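Local coordinates for Lmo0740 protein (Listeria monocytogenes, PDB 4RFA) that probably acts as a Crp-family transcription activator, pairing a cyclic nucleotide-binding-like domain with a DNA-binding helix-turn-helix domain, at residues I181-L186 and P195-L200. Sequence-based numbering, arbitrary orientation.
Sequences INQSVL and PNISNL
Q183 and I197 make the closest approach between 181-186 and 195-200: CG of Q183 lies 3.3 Å from CG2 of I197, an unusually short carbon-carbon contact to be read with caution, in which the two side chains run past each other in opposite directions. With its CG anti to the backbone N (chi1 -158°) and the chain extended beyond it, Q183 carries its end to the second helix, although its CB does not start out toward that helix. Its amide ends beside S198, where NE2 of Q183 is 3.8 Å from CB of S198, a packing distance. NE2 of Q183 also donates a hydrogen bond to OE1 of Q194, which would favour this turn of the amide. Deeper in, I197 turns its other branch to L186, the side chains crossing at about a right angle with CD1 of I197 4.1 Å from CG of L186. I197 also rests on I154, joining the pair to helix 150-165, and L186 on L201 continues the contact along helix 194-206. At the start of the first helix N182 is the N-cap: its OD1 accepts from N of V185 at 2.9 Å, nearly in line with the side-chain C=O (164°). Two helices joined by a short turn match the helix-turn-helix of Crp-like regulators, in which the second helix is the probable DNA-reading one. The two helices probably keep their spacing here largely through aliphatic contact, with no polar bond between the segments, while the Q183 amide is held by Q194 at the head of the second.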
# COMPACT_ATOMS: atom_id res chain seq x y z
N ILE A 181 -15.04 15.91 -5.67
CA ILE A 181 -13.76 16.54 -5.37
C ILE A 181 -13.90 18.08 -5.42
O ILE A 181 -13.79 18.72 -6.50
CB ILE A 181 -12.64 16.13 -6.32
CG1 ILE A 181 -12.52 14.60 -6.47
CG2 ILE A 181 -11.30 16.73 -5.83
CD1 ILE A 181 -12.05 13.86 -5.27
N ASN A 182 -14.21 18.64 -4.26
CA ASN A 182 -14.26 20.08 -4.05
C ASN A 182 -13.10 20.50 -3.20
O ASN A 182 -12.20 19.69 -2.81
CB ASN A 182 -15.58 20.52 -3.39
CG ASN A 182 -15.89 19.78 -2.09
OD1 ASN A 182 -15.02 19.22 -1.45
ND2 ASN A 182 -17.13 19.81 -1.69
N GLN A 183 -13.10 21.78 -2.91
CA GLN A 183 -12.06 22.37 -2.09
C GLN A 183 -11.80 21.71 -0.75
O GLN A 183 -10.64 21.52 -0.34
CB GLN A 183 -12.35 23.86 -1.89
CG GLN A 183 -11.12 24.66 -1.54
CD GLN A 183 -11.36 26.14 -1.66
OE1 GLN A 183 -11.40 26.70 -2.77
NE2 GLN A 183 -11.53 26.77 -0.53
N SER A 184 -12.87 21.41 -0.03
CA SER A 184 -12.74 20.76 1.28
C SER A 184 -12.17 19.36 1.16
O SER A 184 -11.30 18.94 1.93
CB SER A 184 -14.14 20.69 1.96
OG SER A 184 -14.02 20.03 3.20
N VAL A 185 -12.63 18.61 0.15
CA VAL A 185 -12.14 17.27 -0.04
C VAL A 185 -10.66 17.28 -0.49
O VAL A 185 -9.82 16.55 0.07
CB VAL A 185 -13.03 16.52 -1.00
CG1 VAL A 185 -12.41 15.20 -1.43
CG2 VAL A 185 -14.45 16.31 -0.37
N LEU A 186 -10.34 18.17 -1.43
CA LEU A 186 -8.99 18.29 -1.91
C LEU A 186 -8.08 18.59 -0.77
O LEU A 186 -7.03 18.00 -0.68
CB LEU A 186 -8.86 19.36 -3.00
CG LEU A 186 -7.55 19.47 -3.75
CD1 LEU A 186 -7.27 18.17 -4.47
CD2 LEU A 186 -7.66 20.62 -4.75
N PRO A 195 -8.13 27.23 3.75
CA PRO A 195 -7.64 28.52 3.28
C PRO A 195 -6.34 28.35 2.51
O PRO A 195 -6.08 29.10 1.58
CB PRO A 195 -7.42 29.32 4.59
CG PRO A 195 -8.37 28.70 5.56
CD PRO A 195 -8.32 27.22 5.21
N ASN A 196 -5.56 27.35 2.87
CA ASN A 196 -4.32 27.12 2.17
C ASN A 196 -4.57 26.51 0.79
O ASN A 196 -3.98 26.92 -0.20
CB ASN A 196 -3.42 26.24 3.00
CG ASN A 196 -2.00 26.31 2.57
OD1 ASN A 196 -1.59 27.29 1.95
ND2 ASN A 196 -1.23 25.27 2.86
N ILE A 197 -5.44 25.52 0.71
CA ILE A 197 -5.82 24.98 -0.60
C ILE A 197 -6.31 26.11 -1.57
O ILE A 197 -5.99 26.11 -2.76
CB ILE A 197 -6.91 23.89 -0.42
CG1 ILE A 197 -6.28 22.51 -0.35
CG2 ILE A 197 -7.92 23.87 -1.54
CD1 ILE A 197 -5.38 22.08 -1.46
N SER A 198 -7.08 27.05 -1.05
CA SER A 198 -7.65 28.10 -1.91
C SER A 198 -6.54 28.89 -2.55
O SER A 198 -6.55 29.15 -3.75
CB SER A 198 -8.52 29.05 -1.09
OG SER A 198 -9.32 29.82 -1.95
N ASN A 199 -5.56 29.26 -1.75
CA ASN A 199 -4.41 30.03 -2.22
C ASN A 199 -3.57 29.27 -3.21
O ASN A 199 -3.14 29.82 -4.21
CB ASN A 199 -3.58 30.43 -1.03
CG ASN A 199 -4.25 31.52 -0.23
OD1 ASN A 199 -5.05 32.28 -0.76
ND2 ASN A 199 -3.98 31.58 1.06
N LEU A 200 -3.38 27.99 -2.95
CA LEU A 200 -2.66 27.13 -3.86
C LEU A 200 -3.38 26.92 -5.18
O LEU A 200 -2.74 26.88 -6.20
CB LEU A 200 -2.40 25.78 -3.23
CG LEU A 200 -1.50 25.86 -1.98
CD1 LEU A 200 -1.50 24.54 -1.24
CD2 LEU A 200 -0.10 26.28 -2.37